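Local atomic coordinates of uncharacterized protein (Clostridium leptum, PDB entry 4PW1), a protein that is of unknown function and folds into a nine-stranded antiparallel beta sheet surrounded by alpha-helices. Residues B[133-138]-B[170-175]; B[206-211]-B[224-229]; B[115-120]-B[240-245]; B[24-29]-B[216-221]. One frame throughout, in Å; residues are numbered along the deposited sequence. Where two conformers were deposited one is given.

How the contacts relate
Contacts 1 and 2 share a buried core between the helices and the antiparallel sheet. They touch, their centres 15 Å apart: W136 NE1 lies 3.0 Å from V208 O, a probable hydrogen bond, and F174 packs against V208 and Y226. F245 of segment 240-245 reaches into this core and meets F174, whereas contact 3 itself lies at the surface. Contacts 3 and 4, with centres 14 Å apart, share N220, whose OD1 sits 2.9 Å from A120 N. M225 and L216 join contacts 2 and 4, which lie on neighbouring strands and both touch the second subunit. Contacts 1 and 4 do not touch, their nearest atoms being about 11 Å apart.

Contact 1 of 4, residues B[133-138]-B[170-175]; sequences QEDWEK and TDNAFY
The middle of a helix, 133-138, runs past the loop and first turn of a second helix, 170-175, with the CA atoms of D135 and N172 5.3 Å apart. D135, its CG beside its own backbone N, reaches the incoming helix with its carboxylate: A173 N donates to D135 OD2 over 2.8 Å in an almost straight bond (173°) that arrives from above the carboxylate plane. In return, N172 ND2 donates in the carbonyl plane to D135 O, 2.9 Å away. The amide of N172 and the carboxylate of D135 also lie stacked, planes 22° apart, pointing in opposite directions. N172 is the N-cap of helix 173-190; its OD1 accepts from Y175 N at 3.0 Å and more weakly from F174 N, so one side chain both caps its own helix and grips helix 122-141. K131 forms a salt bridge with D135 OD1. Next to these bonds the F174 ring turns its edge to D135 CB and takes W136 CD1 over one face, 3.9 Å from CZ of F174; the two ring planes are oblique, at 49°. K138, bent at chi2 and chi4, brings NZ to the Y175 ring edge for a weak bond to its OH, which also bonds D142 O.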
# COMPACT_ATOMS: atom_id res chain seq x y z
N GLN B 133 10.55 19.10 -5.74
CA GLN B 133 10.13 19.57 -7.06
C GLN B 133 11.20 20.42 -7.74
O GLN B 133 11.45 20.27 -8.92
CB GLN B 133 8.82 20.37 -6.93
CG GLN B 133 8.18 20.86 -8.23
CD GLN B 133 7.66 19.72 -9.12
OE1 GLN B 133 7.27 18.66 -8.64
NE2 GLN B 133 7.67 19.95 -10.43
N GLU B 134 11.80 21.32 -6.97
CA GLU B 134 12.86 22.20 -7.45
C GLU B 134 14.08 21.37 -7.86
O GLU B 134 14.65 21.59 -8.91
CB GLU B 134 13.24 23.25 -6.37
CG GLU B 134 12.23 24.39 -6.20
CD GLU B 134 12.36 25.17 -4.88
OE1 GLU B 134 13.27 24.89 -4.06
OE2 GLU B 134 11.54 26.09 -4.66
N ASP B 135 14.47 20.41 -7.03
CA ASP B 135 15.63 19.56 -7.32
C ASP B 135 15.37 18.78 -8.63
O ASP B 135 16.28 18.60 -9.46
CB ASP B 135 15.91 18.55 -6.19
CG ASP B 135 16.59 19.17 -4.97
OD1 ASP B 135 16.85 20.36 -4.94
OD2 ASP B 135 16.86 18.43 -4.02
N TRP B 136 14.13 18.30 -8.78
CA TRP B 136 13.73 17.51 -9.92
C TRP B 136 13.82 18.32 -11.20
O TRP B 136 14.28 17.81 -12.24
CB TRP B 136 12.32 16.93 -9.75
CG TRP B 136 11.90 15.99 -10.85
CD1 TRP B 136 12.54 14.84 -11.22
CD2 TRP B 136 10.73 16.06 -11.69
NE1 TRP B 136 11.88 14.22 -12.24
CE2 TRP B 136 10.77 14.95 -12.56
CE3 TRP B 136 9.67 16.96 -11.81
CZ2 TRP B 136 9.80 14.71 -13.51
CZ3 TRP B 136 8.69 16.73 -12.76
CH2 TRP B 136 8.76 15.61 -13.61
N GLU B 137 13.33 19.55 -11.15
CA GLU B 137 13.36 20.42 -12.32
C GLU B 137 14.79 20.74 -12.69
O GLU B 137 15.12 20.79 -13.87
CB GLU B 137 12.52 21.68 -12.10
CG GLU B 137 11.04 21.35 -12.16
CD GLU B 137 10.14 22.46 -11.68
OE1 GLU B 137 10.51 23.64 -11.82
OE2 GLU B 137 9.06 22.14 -11.15
N LYS B 138 15.65 20.94 -11.70
CA LYS B 138 17.06 21.18 -11.98
C LYS B 138 17.65 19.92 -12.66
O LYS B 138 18.35 20.03 -13.66
CB LYS B 138 17.82 21.53 -10.70
CG LYS B 138 19.31 21.77 -10.90
CD LYS B 138 19.59 22.79 -12.02
CE LYS B 138 21.05 23.24 -12.05
NZ LYS B 138 21.97 22.08 -12.20
N THR B 170 26.86 19.67 -4.02
CA THR B 170 25.42 19.78 -4.31
C THR B 170 24.53 19.37 -3.13
O THR B 170 24.82 18.43 -2.40
CB THR B 170 25.06 18.90 -5.54
OG1 THR B 170 23.71 19.09 -5.93
CG2 THR B 170 25.29 17.45 -5.26
N ASP B 171 23.41 20.06 -2.94
CA ASP B 171 22.38 19.52 -2.07
C ASP B 171 21.14 19.07 -2.87
O ASP B 171 20.06 18.86 -2.29
CB ASP B 171 22.02 20.49 -0.95
CG ASP B 171 21.37 21.74 -1.45
OD1 ASP B 171 20.67 21.68 -2.48
OD2 ASP B 171 21.56 22.79 -0.81
N ASN B 172 21.31 18.90 -4.19
CA ASN B 172 20.23 18.32 -5.03
C ASN B 172 20.02 16.84 -4.69
O ASN B 172 20.93 16.02 -4.83
CB ASN B 172 20.58 18.52 -6.51
CG ASN B 172 19.49 18.04 -7.45
OD1 ASN B 172 19.18 16.85 -7.50
ND2 ASN B 172 18.89 18.97 -8.19
N ALA B 173 18.82 16.47 -4.22
CA ALA B 173 18.60 15.11 -3.74
C ALA B 173 18.83 14.05 -4.85
O ALA B 173 19.28 12.91 -4.57
CB ALA B 173 17.20 14.97 -3.15
N PHE B 174 18.50 14.41 -6.09
CA PHE B 174 18.60 13.48 -7.21
C PHE B 174 20.06 13.28 -7.54
O PHE B 174 20.50 12.15 -7.60
CB PHE B 174 17.77 13.93 -8.43
CG PHE B 174 16.30 13.94 -8.17
CD1 PHE B 174 15.56 12.78 -8.29
CD2 PHE B 174 15.65 15.09 -7.72
CE1 PHE B 174 14.22 12.75 -8.02
CE2 PHE B 174 14.30 15.06 -7.43
CZ PHE B 174 13.57 13.89 -7.57
N TYR B 175 20.81 14.38 -7.67
CA TYR B 175 22.25 14.27 -7.93
C TYR B 175 22.96 13.46 -6.85
O TYR B 175 23.81 12.63 -7.16
CB TYR B 175 22.90 15.65 -8.04
CG TYR B 175 22.49 16.50 -9.21
CD1 TYR B 175 21.97 15.93 -10.39
CD2 TYR B 175 22.69 17.87 -9.19
CE1 TYR B 175 21.64 16.73 -11.48
CE2 TYR B 175 22.36 18.69 -10.27
CZ TYR B 175 21.84 18.11 -11.43
OH TYR B 175 21.49 18.91 -12.50

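Contact 2 of 4, residues B[206-211]-B[224-229]; sequences ELVLKS and AMYSND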
# COMPACT_ATOMS: atom_id res chain seq x y z
N GLU B 206 16.72 6.98 -16.11
CA GLU B 206 15.75 7.21 -17.17
C GLU B 206 14.31 7.39 -16.63
O GLU B 206 13.54 8.20 -17.14
CB GLU B 206 15.77 6.08 -18.20
CG GLU B 206 14.88 6.35 -19.41
CD GLU B 206 14.75 5.13 -20.29
OE1 GLU B 206 14.12 4.19 -19.77
OE2 GLU B 206 15.27 5.08 -21.46
N LEU B 207 13.94 6.63 -15.62
CA LEU B 207 12.63 6.81 -15.04
C LEU B 207 12.44 8.20 -14.46
O LEU B 207 11.41 8.86 -14.73
CB LEU B 207 12.38 5.83 -13.94
CG LEU B 207 12.01 4.47 -14.46
CD1 LEU B 207 12.14 3.48 -13.31
CD2 LEU B 207 10.62 4.48 -15.07
N VAL B 208 13.44 8.68 -13.73
CA VAL B 208 13.31 10.01 -13.15
C VAL B 208 13.28 11.07 -14.26
O VAL B 208 12.60 12.11 -14.17
CB VAL B 208 14.42 10.28 -12.13
CG1 VAL B 208 14.32 11.71 -11.59
CG2 VAL B 208 14.29 9.33 -10.99
N LEU B 209 14.02 10.82 -15.34
CA LEU B 209 14.12 11.80 -16.40
C LEU B 209 12.86 11.87 -17.22
O LEU B 209 12.46 12.95 -17.65
CB LEU B 209 15.28 11.43 -17.32
CG LEU B 209 15.56 12.32 -18.50
CD1 LEU B 209 15.99 13.70 -18.05
CD2 LEU B 209 16.65 11.69 -19.38
N LYS B 210 12.24 10.73 -17.47
CA LYS B 210 11.18 10.67 -18.49
C LYS B 210 9.79 10.49 -17.94
O LYS B 210 8.83 10.61 -18.66
CB LYS B 210 11.47 9.56 -19.49
CG LYS B 210 12.79 9.84 -20.23
CD LYS B 210 13.02 8.99 -21.45
CE LYS B 210 14.22 9.55 -22.21
NZ LYS B 210 14.69 8.71 -23.32
N SER B 211 9.67 10.17 -16.66
CA SER B 211 8.33 9.97 -16.14
C SER B 211 7.84 11.24 -15.47
O SER B 211 8.61 12.07 -14.97
CB SER B 211 8.32 8.82 -15.12
OG SER B 211 7.05 8.74 -14.45
N ALA B 224 8.43 9.34 -3.74
CA ALA B 224 8.47 9.95 -5.05
C ALA B 224 8.36 8.84 -6.08
O ALA B 224 9.19 7.94 -6.11
CB ALA B 224 9.77 10.68 -5.23
N MSE B 225 7.35 8.92 -6.92
CA MSE B 225 6.96 7.78 -7.72
C MSE B 225 7.14 8.09 -9.17
O MSE B 225 6.79 9.19 -9.67
CB MSE B 225 5.49 7.41 -7.44
CG MSE B 225 5.35 6.96 -5.98
SE MSE B 225 3.47 7.28 -5.40
CE MSE B 225 2.54 6.96 -7.06
N TYR B 226 7.68 7.12 -9.88
CA TYR B 226 7.93 7.29 -11.30
C TYR B 226 7.60 6.00 -11.98
O TYR B 226 7.87 4.94 -11.44
CB TYR B 226 9.41 7.58 -11.55
CG TYR B 226 9.87 8.81 -10.87
CD1 TYR B 226 10.33 8.77 -9.56
CD2 TYR B 226 9.85 10.02 -11.52
CE1 TYR B 226 10.74 9.92 -8.93
CE2 TYR B 226 10.24 11.18 -10.89
CZ TYR B 226 10.68 11.11 -9.57
OH TYR B 226 11.09 12.25 -8.90
N SER B 227 7.05 6.06 -13.18
CA SER B 227 6.76 4.81 -13.91
C SER B 227 6.72 5.03 -15.40
O SER B 227 6.60 6.15 -15.86
CB SER B 227 5.44 4.21 -13.41
OG SER B 227 4.41 5.13 -13.54
N ASN B 228 6.84 3.97 -16.18
CA ASN B 228 6.71 4.11 -17.64
C ASN B 228 5.57 3.25 -18.13
O ASN B 228 5.00 2.46 -17.38
CB ASN B 228 8.03 3.80 -18.35
CG ASN B 228 8.41 2.33 -18.29
OD1 ASN B 228 7.58 1.44 -18.06
ND2 ASN B 228 9.69 2.07 -18.47
N ASP B 229 5.24 3.40 -19.41
CA ASP B 229 4.10 2.68 -20.03
C ASP B 229 4.25 1.17 -19.98
O ASP B 229 3.26 0.45 -19.91
CB ASP B 229 3.94 3.10 -21.50
CG ASP B 229 3.67 4.58 -21.66
OD1 ASP B 229 2.99 5.16 -20.78
OD2 ASP B 229 4.12 5.16 -22.66
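Helix 206-210 crosses strand 224-227 almost at a right angle (92°), the axes of these short segments approaching to 7.5 Å. The contact thus joins the C-terminal end of helix 198-210 to one face of the antiparallel sheet, through apolar packing and a hydrogen bond from S227 N.

The apolar part centres on Y226. Its CG stands beside its backbone N, anti to the carbonyl carbon, which turns one ring face to V208. V208 CG2 sits 4.1 Å from the centroid of the Y226 ring, only 8° off the normal, a CH-pi contact over the middle of the face. V208 CA lies over the same face nearer the rim, 3.8 Å from Y226 CD2, while S211 CB comes up at the ring edge. L207 flanks the aromatic residue: its CB meets Y226 CB at 4.2 Å, and its CD2 runs on to the backbone of S227 and N228, 4.0 Å from N228 N. Beyond the two segments the F213 ring meets that of Y226 with the planes nearly parallel, and F174 packs on both Y226 and V208.

The polar part belongs to S211, the first residue to leave the helical conformation. With OG anti to its own backbone N, it accepts from S227 N over 3.0 Å in a fairly straight bond (162°).

A side-chain hydroxyl at the helix end therefore satisfies a strand amide, while V208 and L207 supply part of the apolar surroundings of the buried Y226.

Contact 3 of 4, residues B[115-120]-B[240-245]; sequences QDEREA and PIEERF
I241 is the centre of this contact, which brings the loop between strand 106-114 and helix 122-141 up to the turn leading into strand 244-251. Its CG1 stands beside its own backbone N (chi1 -55°), and a similar bend at chi2 turns CD1 toward the loop. There CG1 of I241 lies 3.5 Å from R118 O, and CD1 meets A120 CB at 3.9 Å. The same methyl sits centrally over one face of the R118 guanidinium, 4.0 Å from CZ, while that group forms a salt bridge to E124 at its NH1. A120 CB also touches P240 CG, so the proline and the isoleucine both pack on it.

E117 also reaches I241, its chain extended beyond CG, and places OE1 3.9 Å from I241 CB; its OE2 accepts from N220. OE1 of E117 also comes within 4.4 Å of E242 OE2, two like charges bridged by a water that donates to each over 2.7 Å. E242 OE1 is meanwhile gripped side-on by NE and NH2 of R244, which with E243 forms a G1 beta bulge opposite S239. Together, the shared water and the arginine probably offset the repulsion between the two carboxylates at this surface.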
# COMPACT_ATOMS: atom_id res chain seq x y z
N GLN B 115 15.43 5.33 13.20
CA GLN B 115 14.27 4.97 14.00
C GLN B 115 13.94 5.99 15.04
O GLN B 115 12.87 5.94 15.62
CB GLN B 115 14.51 3.63 14.71
CG GLN B 115 14.75 2.49 13.73
CD GLN B 115 13.57 2.38 12.81
OE1 GLN B 115 13.61 2.68 11.60
NE2 GLN B 115 12.49 2.04 13.39
N ASP B 116 14.85 6.92 15.30
CA ASP B 116 14.58 7.93 16.32
C ASP B 116 14.40 9.31 15.70
O ASP B 116 14.46 10.29 16.40
CB ASP B 116 15.70 7.94 17.36
CG ASP B 116 15.91 6.58 17.97
OD1 ASP B 116 14.94 6.03 18.55
OD2 ASP B 116 17.04 6.03 17.88
N GLU B 117 14.13 9.41 14.40
CA GLU B 117 14.02 10.73 13.81
C GLU B 117 12.71 11.40 14.24
O GLU B 117 11.70 10.75 14.53
CB GLU B 117 14.18 10.70 12.29
CG GLU B 117 13.03 10.11 11.56
CD GLU B 117 13.17 10.22 10.04
OE1 GLU B 117 14.21 10.68 9.49
OE2 GLU B 117 12.19 9.81 9.39
N ARG B 118 12.71 12.71 14.33
CA ARG B 118 11.45 13.36 14.71
C ARG B 118 10.44 13.35 13.56
O ARG B 118 10.78 13.26 12.37
CB ARG B 118 11.66 14.78 15.21
CG ARG B 118 12.22 15.69 14.18
CD ARG B 118 12.40 17.08 14.75
NE ARG B 118 12.91 17.90 13.68
CZ ARG B 118 12.17 18.59 12.85
NH1 ARG B 118 10.82 18.61 12.97
NH2 ARG B 118 12.77 19.26 11.88
N GLU B 119 9.19 13.49 13.95
CA GLU B 119 8.10 13.55 13.01
C GLU B 119 8.06 14.92 12.36
O GLU B 119 8.04 15.95 13.04
CB GLU B 119 6.80 13.27 13.76
CG GLU B 119 5.58 13.18 12.88
CD GLU B 119 4.34 12.84 13.69
OE1 GLU B 119 4.36 11.80 14.38
OE2 GLU B 119 3.36 13.61 13.64
N ALA B 120 8.10 14.95 11.04
CA ALA B 120 7.99 16.23 10.31
C ALA B 120 6.60 16.80 10.50
O ALA B 120 5.63 16.06 10.50
CB ALA B 120 8.21 15.99 8.83
N PRO B 240 12.13 14.04 4.71
CA PRO B 240 12.06 15.49 4.84
C PRO B 240 12.96 15.99 5.99
O PRO B 240 13.41 17.10 5.94
CB PRO B 240 10.57 15.75 5.14
CG PRO B 240 10.12 14.49 5.81
CD PRO B 240 10.86 13.41 5.07
N ILE B 241 13.28 15.15 6.96
CA ILE B 241 14.17 15.55 8.03
C ILE B 241 15.62 15.63 7.51
O ILE B 241 16.29 16.65 7.69
CB ILE B 241 14.08 14.57 9.21
CG1 ILE B 241 12.62 14.43 9.69
CG2 ILE B 241 15.00 15.01 10.32
CD1 ILE B 241 11.94 15.75 10.01
N GLU B 242 16.09 14.57 6.85
CA GLU B 242 17.46 14.54 6.30
C GLU B 242 17.61 15.27 4.99
O GLU B 242 18.73 15.51 4.57
CB GLU B 242 17.96 13.11 6.13
CG GLU B 242 17.86 12.30 7.42
CD GLU B 242 18.64 10.97 7.39
OE1 GLU B 242 19.41 10.73 6.42
OE2 GLU B 242 18.45 10.15 8.30
N GLU B 243 16.51 15.62 4.35
CA GLU B 243 16.53 16.24 3.03
C GLU B 243 17.36 15.42 2.01
O GLU B 243 18.15 15.96 1.24
CB GLU B 243 17.02 17.68 3.13
CG GLU B 243 16.12 18.52 4.03
CD GLU B 243 16.31 20.01 3.79
OE1 GLU B 243 17.31 20.56 4.27
OE2 GLU B 243 15.49 20.60 3.05
N ARG B 244 17.12 14.12 1.99
CA ARG B 244 17.72 13.29 0.99
C ARG B 244 16.95 12.00 0.82
O ARG B 244 16.08 11.66 1.66
CB ARG B 244 19.16 12.96 1.39
CG ARG B 244 19.29 12.23 2.70
CD ARG B 244 20.48 11.30 2.60
NE ARG B 244 20.64 10.54 3.80
CZ ARG B 244 21.31 9.38 3.89
NH1 ARG B 244 21.91 8.85 2.82
NH2 ARG B 244 21.35 8.75 5.06
N PHE B 245 17.24 11.30 -0.26
CA PHE B 245 16.71 9.98 -0.48
C PHE B 245 17.38 8.95 0.43
O PHE B 245 18.61 8.89 0.51
CB PHE B 245 16.80 9.62 -1.95
CG PHE B 245 15.90 10.43 -2.83
CD1 PHE B 245 14.51 10.38 -2.67
CD2 PHE B 245 16.41 11.22 -3.84
CE1 PHE B 245 13.68 11.12 -3.50
CE2 PHE B 245 15.59 11.96 -4.66
CZ PHE B 245 14.22 11.93 -4.49
O HOH W 1 16.76 11.01 10.20

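Contact 4 of 4, residues B[24-29]-B[216-221]; sequences EELNLY and LSYDNH
Strands 24-28 and 216-218 are not paired: their short axes cross at 104° and come no closer than 9.8 Å, the nearest CA atoms being those of L26 and Y218, 8.1 Å apart. Side chains bridge that gap, and Y218 does most of it. With CG anti to its backbone N (chi1 -178°), the tyrosine extends across to the other strand, where L26 N donates to its OH over 3.1 Å in a nearly straight bond (171°). A water lies in the ring plane of Y218, 2.9 Å from OH, and donates to L26 O, so both peptide groups of L26 are tied to one hydroxyl, directly or through solvent. E24 O also meets the ring at its edge, 3.6 Å from CE1.

Y218 opens a type I' turn to H221, the tight hairpin between strand 214-218, outermost of the nine in this chain, and strand 221-227. Strand 24-28 in turn forms an antiparallel ladder with a strand of the second subunit, so that pairing through strand 24-28 runs on across the interface; there E25 OE1 bonds N27 of the second subunit.

Over one face of the Y218 ring lies L26 CB, a CH-pi contact 3.9 Å from the centroid and offset toward the rim. Further along, L26 CD2 and L216 CD1 meet tip to tip at 4.1 Å, with Y223 packing on both leucines.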
# COMPACT_ATOMS: atom_id res chain seq x y z
N GLU B 24 -3.96 1.63 6.23
CA GLU B 24 -3.35 1.41 4.96
C GLU B 24 -1.89 0.97 5.21
O GLU B 24 -1.10 1.68 5.81
CB GLU B 24 -3.46 2.68 4.08
CG GLU B 24 -4.90 3.00 3.55
CD GLU B 24 -5.06 4.37 2.83
OE1 GLU B 24 -4.52 5.39 3.33
OE2 GLU B 24 -5.75 4.47 1.77
N GLU B 25 -1.57 -0.23 4.75
CA GLU B 25 -0.21 -0.70 4.65
C GLU B 25 0.21 -0.62 3.17
O GLU B 25 -0.46 -1.16 2.27
CB GLU B 25 -0.09 -2.14 5.16
CG GLU B 25 1.30 -2.75 4.96
CD GLU B 25 1.36 -4.24 5.31
OE1 GLU B 25 0.79 -5.11 4.61
OE2 GLU B 25 1.99 -4.54 6.33
N LEU B 26 1.30 0.08 2.93
CA LEU B 26 1.88 0.19 1.62
C LEU B 26 3.16 -0.63 1.59
O LEU B 26 4.08 -0.33 2.31
CB LEU B 26 2.18 1.67 1.33
CG LEU B 26 2.78 2.01 -0.03
CD1 LEU B 26 1.84 1.61 -1.15
CD2 LEU B 26 3.05 3.51 -0.11
N ASN B 27 3.18 -1.68 0.77
CA ASN B 27 4.38 -2.46 0.58
C ASN B 27 4.97 -2.15 -0.78
O ASN B 27 4.30 -2.30 -1.80
CB ASN B 27 4.07 -3.95 0.57
CG ASN B 27 3.60 -4.47 1.91
OD1 ASN B 27 4.07 -4.05 2.95
ND2 ASN B 27 2.64 -5.35 1.88
N LEU B 28 6.23 -1.77 -0.80
CA LEU B 28 6.94 -1.58 -2.07
C LEU B 28 7.57 -2.88 -2.55
O LEU B 28 7.96 -3.73 -1.73
CB LEU B 28 8.01 -0.51 -1.89
CG LEU B 28 7.49 0.84 -1.39
CD1 LEU B 28 8.66 1.82 -1.31
CD2 LEU B 28 6.38 1.36 -2.28
N TYR B 29 7.61 -3.05 -3.85
CA TYR B 29 8.21 -4.21 -4.48
C TYR B 29 9.63 -4.37 -3.91
O TYR B 29 10.36 -3.38 -3.76
CB TYR B 29 8.20 -4.08 -6.01
CG TYR B 29 8.96 -5.22 -6.69
CD1 TYR B 29 8.31 -6.44 -7.00
CD2 TYR B 29 10.33 -5.09 -6.96
CE1 TYR B 29 9.00 -7.48 -7.60
CE2 TYR B 29 11.02 -6.13 -7.56
CZ TYR B 29 10.37 -7.31 -7.87
OH TYR B 29 11.09 -8.32 -8.38
N LEU B 216 3.36 10.74 -2.53
CA LEU B 216 2.48 10.65 -1.36
C LEU B 216 3.37 10.61 -0.12
O LEU B 216 4.60 10.42 -0.22
CB LEU B 216 1.60 9.40 -1.44
CG LEU B 216 2.28 8.04 -1.52
CD1 LEU B 216 2.94 7.62 -0.20
CD2 LEU B 216 1.27 6.97 -1.96
N SER B 217 2.75 10.81 1.03
CA SER B 217 3.43 10.73 2.28
C SER B 217 2.98 9.50 3.01
O SER B 217 1.75 9.21 3.15
CB SER B 217 3.21 11.99 3.11
OG SER B 217 3.93 11.92 4.33
N TYR B 218 3.97 8.78 3.51
CA TYR B 218 3.72 7.57 4.28
C TYR B 218 4.85 7.41 5.29
O TYR B 218 6.02 7.50 4.93
CB TYR B 218 3.77 6.38 3.33
CG TYR B 218 3.50 5.03 3.95
CD1 TYR B 218 2.22 4.70 4.46
CD2 TYR B 218 4.49 4.05 3.98
CE1 TYR B 218 1.95 3.42 4.98
CE2 TYR B 218 4.24 2.80 4.51
CZ TYR B 218 2.97 2.49 5.00
OH TYR B 218 2.71 1.24 5.47
N ASP B 219 4.48 7.16 6.54
CA ASP B 219 5.44 6.77 7.55
C ASP B 219 6.62 7.79 7.72
O ASP B 219 7.78 7.41 7.83
CB ASP B 219 5.97 5.39 7.19
CG ASP B 219 6.73 4.75 8.32
OD1 ASP B 219 6.41 5.03 9.48
OD2 ASP B 219 7.67 4.00 8.02
N ASN B 220 6.27 9.07 7.73
CA ASN B 220 7.20 10.18 7.91
C ASN B 220 8.16 10.40 6.72
O ASN B 220 9.09 11.16 6.83
CB ASN B 220 8.01 10.04 9.23
CG ASN B 220 8.53 11.39 9.75
OD1 ASN B 220 7.81 12.38 9.74
ND2 ASN B 220 9.79 11.44 10.17
N HIS B 221 7.87 9.77 5.59
CA HIS B 221 8.62 9.98 4.36
C HIS B 221 7.76 10.43 3.25
O HIS B 221 6.52 10.26 3.27
CB HIS B 221 9.32 8.68 3.97
CG HIS B 221 10.36 8.28 4.93
ND1 HIS B 221 10.11 7.47 6.01
CD2 HIS B 221 11.66 8.65 5.04
CE1 HIS B 221 11.21 7.33 6.72
NE2 HIS B 221 12.16 8.04 6.15
O HOH W 2 4.89 -0.70 5.27